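Local coordinates for protein MerB2 (Bacillus megaterium, PDB 5C17) that probably cleaves the carbon-mercury bond of organomercurials as an alkylmercury lyase, and is seen here with a bound mercury (II) ion, at residues L139-P153 / L187-S199. Numbering follows the deposited sequence.
Sequences LAKTTPDSTVIWTVP and LQGEIMTLEQALS
Ile149 O accepts a hydrogen bond from Met192 N at 2.8 Å, and Ile191 CA adds a weaker C-H...O contact to the same oxygen; Ile149 N returns a bond to Met192 O. Two residues on, Thr151 and Glu190 form a second antiparallel hydrogen-bonded pair, with Thr151 N meeting Glu190 O almost straight on (175°). Between them Trp150 swings its indole along the partner strand, CG anti to the backbone N (chi1 171°), and lays one ring face over the backbone of Gly189 and Glu190. Gly189, with no side chain, lets the ring come down to 3.3 Å between Trp150 CZ2 and Gly189 CA, while Ile191 CD1 comes to the ring edge and Trp180 packs edge-to-face with it. With an alanine here, the Gly189-Glu190 backbone is likely to lose its aromatic cover, and Ile191 CD1 and Trp180 their ring partner. On the sheet face bearing Ile149, its CD1 reaches Leu194 CD2 and Ala197 CB, each at 3.8 Å. A water joins Thr147 O to Leu194 N, just beyond Thr193, whose capping box with Gln196 starts helix 194-207. Strand 148-151 is the middle of a three-stranded antiparallel sheet, between 169-171 and 190-192, with helix 174-183 against the Trp150 face and helix 194-207 reaching Leu139 of strand 138-143.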
ATOM      1  N   LEU A 139     -16.961  -2.664  -6.899  1.00 14.12           N
ATOM      2  CA  LEU A 139     -16.302  -3.799  -7.503  1.00 13.59           C
ATOM      3  C   LEU A 139     -17.081  -4.202  -8.747  1.00 15.54           C
ATOM      4  O   LEU A 139     -18.300  -4.337  -8.705  1.00 18.25           O
ATOM      5  CB  LEU A 139     -16.238  -4.959  -6.518  1.00 14.28           C
ATOM      6  CG  LEU A 139     -15.273  -4.703  -5.356  1.00 15.40           C
ATOM      7  CD1 LEU A 139     -15.600  -5.621  -4.182  1.00 17.62           C
ATOM      8  CD2 LEU A 139     -13.803  -4.868  -5.789  1.00 16.42           C
ATOM      9  N   ALA A 140     -16.372  -4.373  -9.858  1.00 15.21           N
ATOM     10  CA  ALA A 140     -16.977  -4.825 -11.107  1.00 16.82           C
ATOM     11  C   ALA A 140     -16.491  -6.254 -11.370  1.00 18.38           C
ATOM     12  O   ALA A 140     -17.137  -7.202 -10.946  1.00 21.85           O
ATOM     13  CB  ALA A 140     -16.613  -3.865 -12.249  1.00 17.25           C
ATOM     14  N   LYS A 141     -15.348  -6.432 -12.021  1.00 17.07           N
ATOM     15  CA  LYS A 141     -14.831  -7.780 -12.266  1.00 17.26           C
ATOM     16  C   LYS A 141     -14.182  -8.291 -10.988  1.00 14.08           C
ATOM     17  O   LYS A 141     -13.530  -7.529 -10.281  1.00 14.38           O
ATOM     18  CB  LYS A 141     -13.790  -7.739 -13.397  1.00 20.95           C
ATOM     19  CG  LYS A 141     -13.316  -9.101 -13.949  1.00 26.65           C
ATOM     20  CD  LYS A 141     -12.083  -8.924 -14.865  1.00 31.02           C
ATOM     21  CE  LYS A 141     -11.875 -10.091 -15.840  1.00 34.77           C
ATOM     22  NZ  LYS A 141     -11.497 -11.378 -15.184  1.00 36.64           N
ATOM     23  N   THR A 142     -14.365  -9.574 -10.690  1.00 13.29           N
ATOM     24  CA  THR A 142     -13.550 -10.232  -9.683  1.00 13.09           C
ATOM     25  C   THR A 142     -13.442 -11.682 -10.085  1.00 12.47           C
ATOM     26  O   THR A 142     -14.429 -12.410 -10.056  1.00 12.77           O
ATOM     27  CB  THR A 142     -14.154 -10.125  -8.257  1.00 13.32           C
ATOM     28  OG1 THR A 142     -14.241  -8.754  -7.870  1.00 15.30           O
ATOM     29  CG2 THR A 142     -13.313 -10.860  -7.242  1.00 14.11           C
ATOM     30  N   THR A 143     -12.247 -12.102 -10.476  1.00 11.53           N
ATOM     31  CA  THR A 143     -12.010 -13.485 -10.850  1.00 11.32           C
ATOM     32  C   THR A 143     -10.747 -13.972 -10.173  1.00 11.54           C
ATOM     33  O   THR A 143      -9.713 -13.315 -10.267  1.00 11.48           O
ATOM     34  CB  THR A 143     -11.889 -13.678 -12.368  1.00 14.24           C
ATOM     35  OG1 THR A 143     -10.768 -12.949 -12.880  1.00 16.79           O
ATOM     36  CG2 THR A 143     -13.150 -13.229 -13.064  1.00 15.62           C
ATOM     37  N   PRO A 144     -10.814 -15.119  -9.486  1.00 11.03           N
ATOM     38  CA  PRO A 144     -12.022 -15.898  -9.196  1.00 11.93           C
ATOM     39  C   PRO A 144     -13.029 -15.117  -8.352  1.00 12.95           C
ATOM     40  O   PRO A 144     -12.645 -14.223  -7.604  1.00 11.61           O
ATOM     41  CB  PRO A 144     -11.488 -17.086  -8.397  1.00 13.75           C
ATOM     42  CG  PRO A 144     -10.058 -17.154  -8.687  1.00 15.32           C
ATOM     43  CD  PRO A 144      -9.612 -15.757  -8.920  1.00 12.20           C
ATOM     44  N   ASP A 145     -14.306 -15.454  -8.474  1.00 13.33           N
ATOM     45  CA  ASP A 145     -15.336 -14.701  -7.770  1.00 15.33           C
ATOM     46  C   ASP A 145     -15.182 -14.787  -6.249  1.00 12.71           C
ATOM     47  O   ASP A 145     -15.645 -13.901  -5.529  1.00 13.46           O
ATOM     48  CB  ASP A 145     -16.754 -15.112  -8.209  1.00 19.04           C
ATOM     49  CG  ASP A 145     -17.015 -16.608  -8.105  1.00 22.38           C
ATOM     50  OD1 ASP A 145     -16.208 -17.353  -7.517  1.00 23.68           O
ATOM     51  OD2 ASP A 145     -18.068 -17.047  -8.621  1.00 27.28           O
ATOM     52  N   SER A 146     -14.498 -15.834  -5.783  1.00 11.69           N
ATOM     53  CA  SER A 146     -14.300 -16.104  -4.359  1.00 11.31           C
ATOM     54  C   SER A 146     -13.045 -15.460  -3.743  1.00  9.45           C
ATOM     55  O   SER A 146     -12.683 -15.741  -2.594  1.00 10.59           O
ATOM     56  CB  SER A 146     -14.233 -17.620  -4.155  1.00 11.46           C
ATOM     57  OG  SER A 146     -13.345 -18.206  -5.090  1.00 12.58           O
ATOM     58  N   THR A 147     -12.400 -14.564  -4.482  1.00  9.16           N
ATOM     59  CA  THR A 147     -11.172 -13.922  -4.029  1.00 10.09           C
ATOM     60  C   THR A 147     -11.380 -13.186  -2.710  1.00  9.28           C
ATOM     61  O   THR A 147     -12.368 -12.473  -2.520  1.00 10.17           O
ATOM     62  CB  THR A 147     -10.664 -12.958  -5.108  1.00  9.94           C
ATOM     63  OG1 THR A 147     -10.262 -13.702  -6.258  1.00 10.50           O
ATOM     64  CG2 THR A 147      -9.450 -12.160  -4.641  1.00 10.24           C
ATOM     65  N   VAL A 148     -10.420 -13.360  -1.812  1.00  9.46           N
ATOM     66  CA  VAL A 148     -10.415 -12.733  -0.500  1.00  8.87           C
ATOM     67  C   VAL A 148      -8.990 -12.287  -0.176  1.00  8.77           C
ATOM     68  O   VAL A 148      -8.049 -12.601  -0.912  1.00  9.27           O
ATOM     69  CB  VAL A 148     -10.936 -13.680   0.599  1.00  9.91           C
ATOM     70  CG1 VAL A 148     -12.440 -13.939   0.429  1.00 10.89           C
ATOM     71  CG2 VAL A 148     -10.136 -14.981   0.592  1.00 11.06           C
ATOM     72  N   ILE A 149      -8.843 -11.550   0.917  1.00  8.78           N
ATOM     73  CA  ILE A 149      -7.548 -11.077   1.378  1.00  9.09           C
ATOM     74  C   ILE A 149      -7.249 -11.625   2.772  1.00  9.92           C
ATOM     75  O   ILE A 149      -8.148 -11.732   3.608  1.00 11.52           O
ATOM     76  CB  ILE A 149      -7.532  -9.541   1.402  1.00  9.62           C
ATOM     77  CG1 ILE A 149      -7.508  -9.027  -0.038  1.00 10.33           C
ATOM     78  CG2 ILE A 149      -6.338  -8.988   2.204  1.00 11.46           C
ATOM     79  CD1 ILE A 149      -7.712  -7.518  -0.182  1.00 12.06           C
ATOM     80  N   TRP A 150      -5.990 -11.993   2.986  1.00 10.40           N
ATOM     81  CA  TRP A 150      -5.481 -12.370   4.288  1.00 10.53           C
ATOM     82  C   TRP A 150      -4.695 -11.195   4.831  1.00 10.53           C
ATOM     83  O   TRP A 150      -3.772 -10.712   4.177  1.00 10.56           O
ATOM     84  CB  TRP A 150      -4.578 -13.581   4.146  1.00 12.13           C
ATOM     85  CG  TRP A 150      -3.824 -13.958   5.369  1.00 12.90           C
ATOM     86  CD1 TRP A 150      -2.542 -13.626   5.678  1.00 14.42           C
ATOM     87  CD2 TRP A 150      -4.297 -14.761   6.446  1.00 13.49           C
ATOM     88  NE1 TRP A 150      -2.187 -14.156   6.878  1.00 15.13           N
ATOM     89  CE2 TRP A 150      -3.243 -14.872   7.372  1.00 14.64           C
ATOM     90  CE3 TRP A 150      -5.507 -15.396   6.719  1.00 15.74           C
ATOM     91  CZ2 TRP A 150      -3.365 -15.590   8.559  1.00 17.73           C
ATOM     92  CZ3 TRP A 150      -5.623 -16.112   7.891  1.00 17.79           C
ATOM     93  CH2 TRP A 150      -4.557 -16.204   8.798  1.00 18.22           C
ATOM     94  N   THR A 151      -5.056 -10.744   6.025  1.00 12.00           N
ATOM     95  CA  THR A 151      -4.413  -9.616   6.671  1.00 13.36           C
ATOM     96  C   THR A 151      -3.902 -10.019   8.050  1.00 13.43           C
ATOM     97  O   THR A 151      -4.305 -11.045   8.604  1.00 14.16           O
ATOM     98  CB  THR A 151      -5.366  -8.415   6.770  1.00 15.21           C
ATOM     99  OG1 THR A 151      -4.628  -7.268   7.195  1.00 17.42           O
ATOM    100  CG2 THR A 151      -6.495  -8.677   7.729  1.00 17.71           C
ATOM    101  N   VAL A 152      -2.987  -9.214   8.577  1.00 13.60           N
ATOM    102  CA  VAL A 152      -2.415  -9.440   9.892  1.00 14.28           C
ATOM    103  C   VAL A 152      -2.623  -8.198  10.739  1.00 13.55           C
ATOM    104  O   VAL A 152      -2.899  -7.120  10.212  1.00 13.66           O
ATOM    105  CB  VAL A 152      -0.906  -9.789   9.818  1.00 15.44           C
ATOM    106  CG1 VAL A 152      -0.708 -11.085   9.060  1.00 17.55           C
ATOM    107  CG2 VAL A 152      -0.082  -8.661   9.187  1.00 15.66           C
ATOM    108  N   PRO A 153      -2.466  -8.324  12.062  1.00 14.61           N
ATOM    109  CA  PRO A 153      -2.664  -7.151  12.918  1.00 15.90           C
ATOM    110  C   PRO A 153      -1.711  -6.018  12.546  1.00 15.44           C
ATOM    111  O   PRO A 153      -0.528  -6.245  12.320  1.00 16.10           O
ATOM    112  CB  PRO A 153      -2.367  -7.693  14.317  1.00 17.47           C
ATOM    113  CG  PRO A 153      -2.676  -9.141  14.225  1.00 17.58           C
ATOM    114  CD  PRO A 153      -2.248  -9.545  12.853  1.00 16.29           C
ATOM    115  N   LEU A 187       1.560 -18.701  11.845  1.00 39.79           N
ATOM    116  CA  LEU A 187       1.214 -17.345  11.420  1.00 38.06           C
ATOM    117  C   LEU A 187      -0.216 -16.988  11.829  1.00 36.64           C
ATOM    118  O   LEU A 187      -1.130 -17.811  11.738  1.00 37.16           O
ATOM    119  CB  LEU A 187       1.392 -17.195   9.911  1.00 37.85           C
ATOM    120  CG  LEU A 187       2.787 -17.515   9.371  1.00 38.04           C
ATOM    121  CD1 LEU A 187       2.823 -17.283   7.869  1.00 38.09           C
ATOM    122  CD2 LEU A 187       3.862 -16.686  10.070  1.00 38.08           C
ATOM    123  N   GLN A 188      -0.397 -15.752  12.278  1.00 34.84           N
ATOM    124  CA  GLN A 188      -1.670 -15.295  12.822  1.00 33.38           C
ATOM    125  C   GLN A 188      -2.240 -14.190  11.931  1.00 28.38           C
ATOM    126  O   GLN A 188      -1.515 -13.318  11.487  1.00 28.01           O
ATOM    127  CB  GLN A 188      -1.460 -14.774  14.240  1.00 37.07           C
ATOM    128  CG  GLN A 188      -0.810 -15.793  15.192  1.00 40.73           C
ATOM    129  CD  GLN A 188      -1.686 -17.016  15.440  1.00 44.01           C
ATOM    130  OE1 GLN A 188      -1.473 -18.081  14.853  1.00 45.53           O
ATOM    131  NE2 GLN A 188      -2.672 -16.868  16.317  1.00 44.67           N
ATOM    132  N   GLY A 189      -3.540 -14.232  11.666  1.00 24.45           N
ATOM    133  CA  GLY A 189      -4.168 -13.257  10.793  1.00 21.58           C
ATOM    134  C   GLY A 189      -5.626 -13.600  10.598  1.00 19.30           C
ATOM    135  O   GLY A 189      -6.185 -14.430  11.329  1.00 20.16           O
ATOM    136  N   GLU A 190      -6.251 -12.975   9.611  1.00 17.15           N
ATOM    137  CA  GLU A 190      -7.648 -13.238   9.334  1.00 16.96           C
ATOM    138  C   GLU A 190      -8.010 -12.826   7.917  1.00 13.68           C
ATOM    139  O   GLU A 190      -7.284 -12.080   7.254  1.00 13.58           O
ATOM    140  CB  GLU A 190      -8.553 -12.538  10.342  1.00 22.26           C
ATOM    141  CG  GLU A 190      -8.553 -11.038  10.279  1.00 25.96           C
ATOM    142  CD  GLU A 190      -9.400 -10.432  11.388  1.00 30.65           C
ATOM    143  OE1 GLU A 190     -10.473  -9.865  11.084  1.00 32.31           O
ATOM    144  OE2 GLU A 190      -9.005 -10.535  12.566  1.00 32.69           O
ATOM    145  N   ILE A 191      -9.142 -13.339   7.471  1.00 12.74           N
ATOM    146  CA  ILE A 191      -9.681 -13.036   6.165  1.00 12.40           C
ATOM    147  C   ILE A 191     -10.477 -11.752   6.237  1.00 12.72           C
ATOM    148  O   ILE A 191     -11.236 -11.534   7.193  1.00 13.16           O
ATOM    149  CB  ILE A 191     -10.597 -14.176   5.701  1.00 13.78           C
ATOM    150  CG1 ILE A 191      -9.802 -15.476   5.565  1.00 16.13           C
ATOM    151  CG2 ILE A 191     -11.307 -13.843   4.394  1.00 14.43           C
ATOM    152  CD1 ILE A 191      -8.807 -15.492   4.455  1.00 18.35           C
ATOM    153  N   MET A 192     -10.318 -10.922   5.221  1.00 12.40           N
ATOM    154  CA  MET A 192     -11.178  -9.754   5.052  1.00 13.73           C
ATOM    155  C   MET A 192     -11.630  -9.712   3.593  1.00 12.39           C
ATOM    156  O   MET A 192     -11.075 -10.385   2.725  1.00 12.46           O
ATOM    157  CB  MET A 192     -10.491  -8.454   5.471  1.00 15.35           C
ATOM    158  CG  MET A 192      -9.244  -8.149   4.666  1.00 15.72           C
ATOM    159  SD  MET A 192      -8.412  -6.553   5.000  1.00 16.81           S
ATOM    160  CE  MET A 192      -9.619  -5.378   4.435  1.00 18.32           C
ATOM    161  N   THR A 193     -12.653  -8.918   3.335  1.00 12.10           N
ATOM    162  CA  THR A 193     -13.262  -8.879   2.029  1.00 12.84           C
ATOM    163  C   THR A 193     -12.663  -7.772   1.187  1.00 11.25           C
ATOM    164  O   THR A 193     -12.020  -6.834   1.693  1.00 12.12           O
ATOM    165  CB  THR A 193     -14.769  -8.625   2.131  1.00 13.13           C
ATOM    166  OG1 THR A 193     -14.978  -7.310   2.644  1.00 14.33           O
ATOM    167  CG2 THR A 193     -15.456  -9.668   3.029  1.00 14.73           C
ATOM    168  N   LEU A 194     -12.907  -7.861  -0.108  1.00 11.28           N
ATOM    169  CA  LEU A 194     -12.434  -6.827  -1.015  1.00 11.84           C
ATOM    170  C   LEU A 194     -13.135  -5.496  -0.761  1.00 11.81           C
ATOM    171  O   LEU A 194     -12.503  -4.436  -0.837  1.00 12.00           O
ATOM    172  CB  LEU A 194     -12.628  -7.262  -2.468  1.00 11.67           C
ATOM    173  CG  LEU A 194     -12.036  -8.611  -2.856  1.00 12.95           C
ATOM    174  CD1 LEU A 194     -12.032  -8.788  -4.359  1.00 13.41           C
ATOM    175  CD2 LEU A 194     -10.646  -8.818  -2.286  1.00 13.08           C
ATOM    176  N   GLU A 195     -14.426  -5.532  -0.438  1.00 12.69           N
ATOM    177  CA  GLU A 195     -15.148  -4.303  -0.110  1.00 14.27           C
ATOM    178  C   GLU A 195     -14.522  -3.620   1.099  1.00 14.09           C
ATOM    179  O   GLU A 195     -14.391  -2.395   1.132  1.00 14.05           O
ATOM    180  CB  GLU A 195     -16.648  -4.578   0.145  1.00 16.07           C
ATOM    181  CG  GLU A 195     -17.473  -4.767  -1.132  1.00 18.99           C
ATOM    182  CD  GLU A 195     -18.988  -4.870  -0.890  1.00 22.15           C
ATOM    183  OE1 GLU A 195     -19.477  -4.527   0.217  1.00 22.57           O
ATOM    184  OE2 GLU A 195     -19.689  -5.291  -1.838  1.00 24.34           O
ATOM    185  N   GLN A 196     -14.144  -4.406   2.103  1.00 13.88           N
ATOM    186  CA  GLN A 196     -13.503  -3.825   3.281  1.00 15.84           C
ATOM    187  C   GLN A 196     -12.161  -3.169   2.909  1.00 14.43           C
ATOM    188  O   GLN A 196     -11.833  -2.086   3.403  1.00 15.48           O
ATOM    189  CB  GLN A 196     -13.321  -4.887   4.377  1.00 19.06           C
ATOM    190  CG  GLN A 196     -14.653  -5.344   4.978  1.00 21.86           C
ATOM    191  CD  GLN A 196     -14.676  -6.741   5.662  1.00 23.88           C
ATOM    192  OE1 GLN A 196     -13.687  -7.497   5.712  1.00 22.62           O
ATOM    193  NE2 GLN A 196     -15.847  -7.071   6.202  1.00 25.50           N
ATOM    194  N   ALA A 197     -11.390  -3.800   2.026  1.00 13.03           N
ATOM    195  CA  ALA A 197     -10.102  -3.235   1.621  1.00 12.99           C
ATOM    196  C   ALA A 197     -10.306  -1.908   0.899  1.00 12.76           C
ATOM    197  O   ALA A 197      -9.543  -0.967   1.094  1.00 12.90           O
ATOM    198  CB  ALA A 197      -9.329  -4.215   0.758  1.00 12.89           C
ATOM    199  N   LEU A 198     -11.339  -1.820   0.069  1.00 12.45           N
ATOM    200  CA  LEU A 198     -11.649  -0.551  -0.581  1.00 13.37           C
ATOM    201  C   LEU A 198     -11.881   0.540   0.441  1.00 13.52           C
ATOM    202  O   LEU A 198     -11.396   1.658   0.291  1.00 14.31           O
ATOM    203  CB  LEU A 198     -12.872  -0.682  -1.478  1.00 14.40           C
ATOM    204  CG  LEU A 198     -12.632  -1.228  -2.873  1.00 14.98           C
ATOM    205  CD1 LEU A 198     -13.952  -1.552  -3.542  1.00 16.80           C
ATOM    206  CD2 LEU A 198     -11.851  -0.221  -3.706  1.00 15.54           C
ATOM    207  N   SER A 199     -12.631   0.218   1.489  1.00 14.02           N
ATOM    208  CA  SER A 199     -12.969   1.223   2.488  1.00 16.17           C
ATOM    209  C   SER A 199     -11.733   1.692   3.267  1.00 16.06           C
ATOM    210  O   SER A 199     -11.720   2.791   3.815  1.00 16.41           O
ATOM    211  CB  SER A 199     -14.027   0.685   3.448  1.00 19.73           C
ATOM    212  OG  SER A 199     -13.427  -0.141   4.411  1.00 23.96           O
TER
HETATM  213  O   HOH W   1     -14.074 -10.678  -0.600  1.00 15.88           O